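PDB 4RXV: hypothetical protein lpg0944 from Legionella pneumophila subsp. pneumophila str. Philadelphia 1, which is of unknown function but carries a RavJ-type peptidase domain of clan CA and so probably acts as, or derives from, a papain-like cysteine peptidase. Local coordinates for residues Gln19-Ala24 / Ala96-Glu101; Glu156-Glu161 / Ser197-Thr202; Met2-Gln7 / Pro117-Gln122. All blocks are in the same frame, centred on the assembly; numbering follows the deposited sequence.

Interaction 1. Residues Gln19-Ala24 / Ala96-Glu101; sequences QKFVVA and AVRVSE
The ring of F21 meets R98 twice, next to a short parallel beta pairing in which strand 22-23 lies beside 95-100 at the margin of a three-stranded mixed sheet. R98 CB stands over one ring face, 3.7 Å from the centroid of F21 in a CH-pi contact, while the backbone N of S100 lies at the ring edge, near its plane. The R98 chain then bends at chi3 (-66°), bringing F21 CE1 over the centre of one guanidinium face, 3.3 Å from R98 CZ. The two planes are inclined by 43°, so this is an oblique meeting rather than a flat stack, and K20 CB adds a looser touch at the guanidinium edge. R98 NH2 and NH1 are bonded to E16 O and N85 OD1, and Y224 supplies a cation-pi partner; together these fix the group's rotation. V22 pairs with V99, and V23 with S100. V22 and V99 share one face, where V22 CG2 also reaches V97 CG1 at 4.0 Å and helix 37-50 covers them through Y49; V23 and S100 point to the other. Ahead of the pairing, water 1 accepts from R98 N and sits 2.8 Å from K20 O. Three backbone hydrogen bonds close the pairing: V22 N to R98 O, A24 N to S100 O, and S100 N to V22 O, this last 3.0 Å long and approaching almost straight along the C=O axis, at 175°.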
loop_
_atom_site.group_PDB
_atom_site.type_symbol
_atom_site.label_atom_id
_atom_site.label_comp_id
_atom_site.label_asym_id
_atom_site.label_seq_id
_atom_site.Cartn_x
_atom_site.Cartn_y
_atom_site.Cartn_z
ATOM N N GLN A 19 6.286 3.159 7.888
ATOM C CA GLN A 19 6.908 4.441 8.143
ATOM C C GLN A 19 8.427 4.418 8.016
ATOM O O GLN A 19 9.052 5.473 7.928
ATOM C CB GLN A 19 6.501 4.993 9.505
ATOM C CG GLN A 19 7.160 4.398 10.731
ATOM C CD GLN A 19 6.647 3.055 11.153
ATOM O OE1 GLN A 19 5.835 2.409 10.488
ATOM N NE2 GLN A 19 7.148 2.605 12.290
ATOM N N LYS A 20 9.013 3.241 8.015
ATOM C CA LYS A 20 10.460 3.086 7.929
ATOM C C LYS A 20 10.973 2.934 6.515
ATOM O O LYS A 20 12.178 2.960 6.292
ATOM C CB LYS A 20 10.930 1.905 8.807
ATOM C CG LYS A 20 10.480 1.968 10.246
ATOM C CD LYS A 20 10.977 3.135 11.017
ATOM C CE LYS A 20 10.440 3.082 12.441
ATOM N NZ LYS A 20 10.724 4.153 13.373
ATOM N N PHE A 21 10.079 2.810 5.535
ATOM C CA PHE A 21 10.533 2.703 4.153
ATOM C C PHE A 21 11.254 3.971 3.717
ATOM O O PHE A 21 10.957 5.075 4.184
ATOM C CB PHE A 21 9.339 2.558 3.205
ATOM C CG PHE A 21 8.985 1.140 2.845
ATOM C CD1 PHE A 21 8.463 0.261 3.773
ATOM C CD2 PHE A 21 9.164 0.694 1.532
ATOM C CE1 PHE A 21 8.104 -1.003 3.387
ATOM C CE2 PHE A 21 8.806 -0.580 1.165
ATOM C CZ PHE A 21 8.276 -1.417 2.079
ATOM N N VAL A 22 12.160 3.818 2.766
ATOM C CA VAL A 22 12.589 4.930 1.943
ATOM C C VAL A 22 11.467 5.210 0.944
ATOM O O VAL A 22 11.055 4.332 0.193
ATOM C CB VAL A 22 13.899 4.604 1.206
ATOM C CG1 VAL A 22 14.217 5.689 0.179
ATOM C CG2 VAL A 22 15.040 4.435 2.183
ATOM N N VAL A 23 10.979 6.440 0.953
ATOM C CA VAL A 23 9.925 6.888 0.057
ATOM C C VAL A 23 10.646 7.722 -1.015
ATOM O O VAL A 23 11.019 8.886 -0.791
ATOM C CB VAL A 23 8.842 7.699 0.785
ATOM C CG1 VAL A 23 7.786 8.141 -0.175
ATOM C CG2 VAL A 23 8.222 6.863 1.887
ATOM N N ALA A 24 10.869 7.117 -2.181
ATOM C CA ALA A 24 11.798 7.678 -3.168
ATOM C C ALA A 24 11.313 8.969 -3.816
ATOM O O ALA A 24 12.123 9.723 -4.362
ATOM C CB ALA A 24 12.115 6.624 -4.230
ATOM N N ALA A 96 17.754 -1.970 7.649
ATOM C CA ALA A 96 17.763 -2.424 6.269
ATOM C C ALA A 96 16.836 -1.570 5.423
ATOM O O ALA A 96 15.699 -1.303 5.790
ATOM C CB ALA A 96 17.353 -3.874 6.178
ATOM N N VAL A 97 17.325 -1.204 4.250
ATOM C CA VAL A 97 16.590 -0.362 3.323
ATOM C C VAL A 97 15.518 -1.136 2.553
ATOM O O VAL A 97 15.784 -2.173 1.944
ATOM C CB VAL A 97 17.574 0.276 2.332
ATOM C CG1 VAL A 97 16.856 0.993 1.208
ATOM C CG2 VAL A 97 18.473 1.242 3.062
ATOM N N ARG A 98 14.308 -0.585 2.582
ATOM C CA ARG A 98 13.197 -0.955 1.695
ATOM C C ARG A 98 12.755 0.321 1.008
ATOM O O ARG A 98 12.838 1.386 1.622
ATOM C CB ARG A 98 12.050 -1.582 2.489
ATOM C CG ARG A 98 12.459 -2.860 3.232
ATOM C CD ARG A 98 11.274 -3.466 4.005
ATOM N NE ARG A 98 10.889 -2.566 5.073
ATOM C CZ ARG A 98 9.737 -2.608 5.741
ATOM N NH1 ARG A 98 8.819 -3.544 5.501
ATOM N NH2 ARG A 98 9.510 -1.695 6.671
ATOM N N VAL A 99 12.308 0.221 -0.239
ATOM C CA VAL A 99 12.020 1.405 -1.032
ATOM C C VAL A 99 10.697 1.278 -1.747
ATOM O O VAL A 99 10.414 0.259 -2.346
ATOM C CB VAL A 99 13.107 1.626 -2.114
ATOM C CG1 VAL A 99 12.845 2.936 -2.875
ATOM C CG2 VAL A 99 14.497 1.607 -1.537
ATOM N N SER A 100 9.927 2.365 -1.757
ATOM C CA SER A 100 8.745 2.447 -2.612
ATOM C C SER A 100 8.399 3.916 -2.893
ATOM O O SER A 100 9.176 4.825 -2.567
ATOM C CB SER A 100 7.576 1.668 -2.015
ATOM O OG SER A 100 6.586 1.426 -2.975
ATOM N N GLU A 101 7.253 4.147 -3.531
ATOM C CA GLU A 101 6.871 5.475 -3.977
ATOM C C GLU A 101 5.350 5.498 -4.226
ATOM O O GLU A 101 4.645 4.500 -3.994
ATOM C CB GLU A 101 7.705 5.916 -5.199
ATOM C CG GLU A 101 7.924 4.826 -6.235
ATOM C CD GLU A 101 6.626 4.313 -6.760
ATOM O OE1 GLU A 101 6.332 3.114 -6.590
ATOM O OE2 GLU A 101 5.872 5.128 -7.332
HETATM O O HOH W 1 13.883 1.284 4.928
#

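Interaction 2. Residues Glu156-Glu161 / Ser197-Thr202; sequences EQLTAE and SLFPAT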
loop_
_atom_site.group_PDB
_atom_site.type_symbol
_atom_site.label_atom_id
_atom_site.label_comp_id
_atom_site.label_asym_id
_atom_site.label_seq_id
_atom_site.Cartn_x
_atom_site.Cartn_y
_atom_site.Cartn_z
ATOM N N GLU A 156 -15.156 3.258 -16.706
ATOM C CA GLU A 156 -15.993 3.904 -15.707
ATOM C C GLU A 156 -15.117 4.281 -14.499
ATOM O O GLU A 156 -14.218 3.539 -14.111
ATOM C CB GLU A 156 -17.123 2.989 -15.254
ATOM C CG GLU A 156 -18.108 3.706 -14.377
ATOM C CD GLU A 156 -19.366 2.912 -14.070
ATOM O OE1 GLU A 156 -20.257 3.499 -13.416
ATOM O OE2 GLU A 156 -19.484 1.722 -14.450
ATOM N N GLN A 157 -15.361 5.450 -13.914
ATOM C CA GLN A 157 -14.630 5.869 -12.726
ATOM C C GLN A 157 -15.333 5.449 -11.444
ATOM O O GLN A 157 -16.570 5.330 -11.376
ATOM C CB GLN A 157 -14.446 7.378 -12.733
ATOM C CG GLN A 157 -13.425 7.857 -13.731
ATOM C CD GLN A 157 -13.343 9.365 -13.749
ATOM O OE1 GLN A 157 -14.370 10.048 -13.739
ATOM N NE2 GLN A 157 -12.126 9.898 -13.761
ATOM N N LEU A 158 -14.509 5.228 -10.429
ATOM C CA LEU A 158 -14.957 5.046 -9.075
ATOM C C LEU A 158 -15.155 6.426 -8.447
ATOM O O LEU A 158 -14.240 7.262 -8.434
ATOM C CB LEU A 158 -13.926 4.227 -8.314
ATOM C CG LEU A 158 -14.213 3.975 -6.831
ATOM C CD1 LEU A 158 -15.425 3.102 -6.622
ATOM C CD2 LEU A 158 -13.012 3.335 -6.163
ATOM N N THR A 159 -16.362 6.655 -7.943
ATOM C CA THR A 159 -16.743 7.878 -7.249
ATOM C C THR A 159 -17.479 7.493 -5.966
ATOM O O THR A 159 -17.800 6.326 -5.760
ATOM C CB THR A 159 -17.664 8.707 -8.106
ATOM O OG1 THR A 159 -18.803 7.911 -8.405
ATOM C CG2 THR A 159 -16.973 9.109 -9.394
ATOM N N ALA A 160 -17.780 8.477 -5.129
ATOM C CA ALA A 160 -18.360 8.207 -3.827
ATOM C C ALA A 160 -19.674 7.441 -3.924
ATOM O O ALA A 160 -19.972 6.607 -3.064
ATOM C CB ALA A 160 -18.557 9.504 -3.063
ATOM N N GLU A 161 -20.473 7.710 -4.953
ATOM C CA GLU A 161 -21.805 7.101 -5.005
ATOM C C GLU A 161 -21.768 5.637 -5.450
ATOM O O GLU A 161 -22.789 4.957 -5.400
ATOM C CB GLU A 161 -22.786 7.918 -5.863
ATOM C CG GLU A 161 -22.553 7.850 -7.351
ATOM C CD GLU A 161 -21.489 8.818 -7.827
ATOM O OE1 GLU A 161 -21.367 8.997 -9.060
ATOM O OE2 GLU A 161 -20.781 9.406 -6.979
ATOM N N SER A 197 -8.703 13.812 -2.372
ATOM C CA SER A 197 -8.176 13.406 -3.664
ATOM C C SER A 197 -8.497 11.952 -3.975
ATOM O O SER A 197 -8.053 11.436 -4.992
ATOM C CB SER A 197 -6.671 13.606 -3.706
ATOM O OG SER A 197 -6.025 12.735 -2.815
ATOM N N LEU A 198 -9.272 11.300 -3.110
ATOM C CA LEU A 198 -9.608 9.884 -3.287
ATOM C C LEU A 198 -10.357 9.643 -4.591
ATOM O O LEU A 198 -10.008 8.758 -5.364
ATOM C CB LEU A 198 -10.435 9.415 -2.084
ATOM C CG LEU A 198 -10.973 7.983 -2.089
ATOM C CD1 LEU A 198 -9.860 6.988 -2.260
ATOM C CD2 LEU A 198 -11.736 7.722 -0.812
ATOM N N PHE A 199 -11.372 10.457 -4.837
ATOM C CA PHE A 199 -12.209 10.345 -6.038
ATOM C C PHE A 199 -11.957 11.537 -6.959
ATOM O O PHE A 199 -11.709 12.649 -6.473
ATOM C CB PHE A 199 -13.694 10.305 -5.667
ATOM C CG PHE A 199 -14.045 9.235 -4.690
ATOM C CD1 PHE A 199 -13.873 7.905 -4.994
ATOM C CD2 PHE A 199 -14.520 9.573 -3.437
ATOM C CE1 PHE A 199 -14.169 6.931 -4.074
ATOM C CE2 PHE A 199 -14.831 8.600 -2.524
ATOM C CZ PHE A 199 -14.670 7.274 -2.846
ATOM N N PRO A 200 -12.050 11.338 -8.289
ATOM C CA PRO A 200 -12.366 10.081 -8.977
ATOM C C PRO A 200 -11.166 9.147 -9.014
ATOM O O PRO A 200 -10.003 9.570 -8.944
ATOM C CB PRO A 200 -12.711 10.543 -10.390
ATOM C CG PRO A 200 -11.882 11.750 -10.573
ATOM C CD PRO A 200 -11.914 12.445 -9.244
ATOM N N ALA A 201 -11.464 7.861 -9.141
ATOM C CA ALA A 201 -10.444 6.828 -9.177
ATOM C C ALA A 201 -10.747 5.844 -10.288
ATOM O O ALA A 201 -11.848 5.852 -10.846
ATOM C CB ALA A 201 -10.357 6.107 -7.814
ATOM N N THR A 202 -9.778 5.007 -10.616
ATOM C CA THR A 202 -9.940 3.959 -11.591
ATOM C C THR A 202 -9.576 2.627 -10.938
ATOM O O THR A 202 -8.613 2.532 -10.198
ATOM C CB THR A 202 -9.094 4.236 -12.862
ATOM O OG1 THR A 202 -9.408 3.247 -13.843
ATOM C CG2 THR A 202 -7.599 4.251 -12.590
HETATM O O HOH W 2 -11.594 4.108 -15.165
#
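F199 makes the tight half of this contact, and Q157 with E156 the looser half. The F199 ring is sandwiched: the backbone of T159 and A160 crosses one face, with A160 N over the centre, and L198 CG sits over the centre of the opposite face; F163 meets the ring edge-to-face. A160 CB touches F199 CE2 at 3.9 Å, and the L158 and F199 side chains cross obliquely, CG meeting CE1. The ring gets there with CG anti to the carbonyl carbon (chi1 -55°), just ahead of a cis peptide bond to P200. Beside it, L158 and A201 form a single antiparallel bridge of the hydrogen-bonded kind: L158 N gives to A201 O at 2.8 Å from above the plane of the A201 carbonyl, and A201 N returns to L158 O at 2.9 Å, in the plane of the L158 carbonyl. L158 CB and A201 CB pack together on the buried side. Toward solvent the grip thins. The extended Q157 side chain runs alongside P200, NE2 to P200 CB 3.5 Å, its NE2 hydrogen-bonded to Y137 OH, and water 2 joins E156 O to T202 OG1. The bridge thus joins two loops just before T202 enters strand 202-206, an outermost strand of the four-stranded sheet, next to 123-133; I128 of 123-133 lies against L158, L198 and A201, and L143 of strand 136-146 supports L158.

Interaction 3. Residues Met2-Gln7 / Pro117-Gln122; sequences MAIAPQ and PQIRTQ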
loop_
_atom_site.group_PDB
_atom_site.type_symbol
_atom_site.label_atom_id
_atom_site.label_comp_id
_atom_site.label_asym_id
_atom_site.label_seq_id
_atom_site.Cartn_x
_atom_site.Cartn_y
_atom_site.Cartn_z
ATOM N N MET A 2 -17.359 -14.160 15.251
ATOM C CA MET A 2 -17.049 -12.914 14.548
ATOM C C MET A 2 -16.004 -13.116 13.446
ATOM O O MET A 2 -15.149 -14.003 13.531
ATOM C CB MET A 2 -16.524 -11.867 15.547
ATOM C CG MET A 2 -17.540 -11.420 16.586
ATOM S SD MET A 2 -16.883 -10.127 17.666
ATOM C CE MET A 2 -15.626 -11.025 18.553
ATOM N N ALA A 3 -16.074 -12.284 12.412
ATOM C CA ALA A 3 -15.022 -12.213 11.406
ATOM C C ALA A 3 -13.864 -11.369 11.905
ATOM O O ALA A 3 -13.916 -10.799 12.993
ATOM C CB ALA A 3 -15.586 -11.619 10.147
ATOM N N ILE A 4 -12.805 -11.275 11.102
ATOM C CA ILE A 4 -11.689 -10.410 11.454
ATOM C C ILE A 4 -12.137 -8.947 11.460
ATOM O O ILE A 4 -12.887 -8.504 10.599
ATOM C CB ILE A 4 -10.485 -10.633 10.496
ATOM C CG1 ILE A 4 -9.253 -9.894 11.020
ATOM C CG2 ILE A 4 -10.826 -10.240 9.054
ATOM C CD1 ILE A 4 -7.959 -10.209 10.294
ATOM N N ALA A 5 -11.721 -8.228 12.496
ATOM C CA ALA A 5 -12.100 -6.834 12.707
ATOM C C ALA A 5 -11.101 -5.865 12.086
ATOM O O ALA A 5 -9.914 -6.193 11.989
ATOM C CB ALA A 5 -12.177 -6.561 14.200
ATOM N N PRO A 6 -11.557 -4.646 11.752
ATOM C CA PRO A 6 -10.624 -3.625 11.275
ATOM C C PRO A 6 -9.394 -3.469 12.180
ATOM O O PRO A 6 -8.275 -3.327 11.672
ATOM C CB PRO A 6 -11.497 -2.374 11.211
ATOM C CG PRO A 6 -12.870 -2.900 10.891
ATOM C CD PRO A 6 -12.951 -4.182 11.684
ATOM N N GLN A 7 -9.549 -3.534 13.492
ATOM C CA GLN A 7 -8.399 -3.355 14.385
ATOM C C GLN A 7 -7.298 -4.382 14.121
ATOM O O GLN A 7 -6.115 -4.038 14.140
ATOM C CB GLN A 7 -8.831 -3.443 15.856
ATOM C CG GLN A 7 -7.658 -3.353 16.836
ATOM C CD GLN A 7 -8.076 -3.581 18.270
ATOM O OE1 GLN A 7 -8.416 -4.698 18.656
ATOM N NE2 GLN A 7 -8.044 -2.522 19.070
ATOM N N PRO A 117 -5.839 -15.456 5.467
ATOM C CA PRO A 117 -7.031 -16.278 5.212
ATOM C C PRO A 117 -8.328 -15.727 5.795
ATOM O O PRO A 117 -9.394 -15.944 5.236
ATOM C CB PRO A 117 -6.679 -17.620 5.871
ATOM C CG PRO A 117 -5.663 -17.276 6.888
ATOM C CD PRO A 117 -4.873 -16.139 6.342
ATOM N N GLN A 118 -8.238 -14.981 6.886
ATOM C CA GLN A 118 -9.448 -14.436 7.496
ATOM C C GLN A 118 -9.927 -13.193 6.744
ATOM O O GLN A 118 -11.102 -12.863 6.744
ATOM C CB GLN A 118 -9.213 -14.124 8.967
ATOM C CG GLN A 118 -8.921 -15.358 9.796
ATOM C CD GLN A 118 -8.587 -15.022 11.232
ATOM O OE1 GLN A 118 -8.263 -13.879 11.555
ATOM N NE2 GLN A 118 -8.670 -16.014 12.104
ATOM N N ILE A 119 -9.007 -12.507 6.076
ATOM C CA ILE A 119 -9.403 -11.438 5.165
ATOM C C ILE A 119 -10.135 -12.041 3.959
ATOM O O ILE A 119 -11.131 -11.495 3.516
ATOM C CB ILE A 119 -8.226 -10.593 4.737
ATOM C CG1 ILE A 119 -7.652 -9.915 5.979
ATOM C CG2 ILE A 119 -8.659 -9.587 3.632
ATOM C CD1 ILE A 119 -7.683 -8.420 5.932
ATOM N N ARG A 120 -9.640 -13.164 3.455
ATOM C CA ARG A 120 -10.240 -13.802 2.265
ATOM C C ARG A 120 -11.741 -14.021 2.405
ATOM O O ARG A 120 -12.483 -13.954 1.432
ATOM C CB ARG A 120 -9.654 -15.199 1.995
ATOM C CG ARG A 120 -8.269 -15.265 1.472
ATOM C CD ARG A 120 -8.171 -14.966 -0.028
ATOM N NE ARG A 120 -6.762 -15.006 -0.381
ATOM C CZ ARG A 120 -6.158 -15.990 -1.023
ATOM N NH1 ARG A 120 -6.820 -17.030 -1.493
ATOM N NH2 ARG A 120 -4.868 -15.906 -1.219
ATOM N N THR A 121 -12.201 -14.361 3.604
ATOM C CA THR A 121 -13.613 -14.708 3.749
ATOM C C THR A 121 -14.510 -13.538 4.153
ATOM O O THR A 121 -15.729 -13.661 4.156
ATOM C CB THR A 121 -13.803 -15.841 4.762
ATOM O OG1 THR A 121 -13.377 -15.392 6.045
ATOM C CG2 THR A 121 -12.997 -17.062 4.370
ATOM N N GLN A 122 -13.907 -12.413 4.504
ATOM C CA GLN A 122 -14.645 -11.237 4.940
ATOM C C GLN A 122 -14.640 -10.093 3.918
ATOM O O GLN A 122 -15.635 -9.366 3.815
ATOM C CB GLN A 122 -14.082 -10.758 6.279
ATOM C CG GLN A 122 -14.733 -9.526 6.905
ATOM C CD GLN A 122 -16.163 -9.742 7.383
ATOM O OE1 GLN A 122 -16.807 -10.738 7.075
ATOM N NE2 GLN A 122 -16.649 -8.800 8.175
HETATM O O HOH W 3 -14.840 -6.833 9.390
HETATM O O HOH W 4 -12.847 -13.173 8.808
#
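Q118 O is the polar atom gripped best, by one firm bond and one doubtful one. Water 4 donates to it at 2.7 Å; the hydroxyl of T121, a turn further along the same short helix, offers a weak bond that is not settled, since its proton has another acceptor within reach. Water 4 also accepts from I4 N at 3.0 Å, so the backbone of the N-terminal arm is tied to the helix through a single solvent molecule. A second bridge repeats the scheme at the other end of the I4 residue backbone: water 3 donates to I4 O at 2.8 Å and accepts from Q122 NE2. The I4 backbone is thereby held at both its N-H and its carbonyl without a direct polar bond between the segments.

Between the bridges, carbon does the touching. I4 has CG1 anti to the backbone N (chi1 -171°) and an extended chain, which leaves CG2 in the crowded position, 3.5 Å from Q118 O. Its CD1 goes on to Q118 OE1 and, loosely, to I119 CG1 at 4.3 Å, the I4 and Q118 side chains crossing at about a right angle. A3 CB sits against the flat amide of Q122, 3.4 Å from its CD; a bend at chi2 (68°) in the Q122 chain turns that group to it. I9 of helix 6-14, whose N-cap position is A5, touches both I4 and I119, while D116 OD1 bonds I119 N at the start of the partner helix. The contact thus clips the arm before helix 6-14 onto helix 117-122. Its chemistry is that of a surface joint: water satisfies the N-H and C=O of I4, and the direct touches are van der Waals contacts of I4 and A3 carbons with Q118, I119 and Q122.

In the fold
Burial and chemistry change together across the three contacts. Interaction 1 is the buried one, built from direct backbone bonds and an arginine packed obliquely against a phenylalanine ring; interaction 2 is partly buried and keeps a single beta bridge with an aromatic anchor; interaction 3 lies at the surface and relies on water. Interactions 1 and 2 lie on opposite sides of the chain's centre, their own centres about 28 Å apart: interaction 1 lies within the mixed sheet, interaction 2 in loops leading to strand 202-206 at the edge of the antiparallel one. Interactions 1 and 3 are linked by sequence, since helix 6-14 leads toward strand 22-23, and 1 is nested in the chain loop that 3 closes.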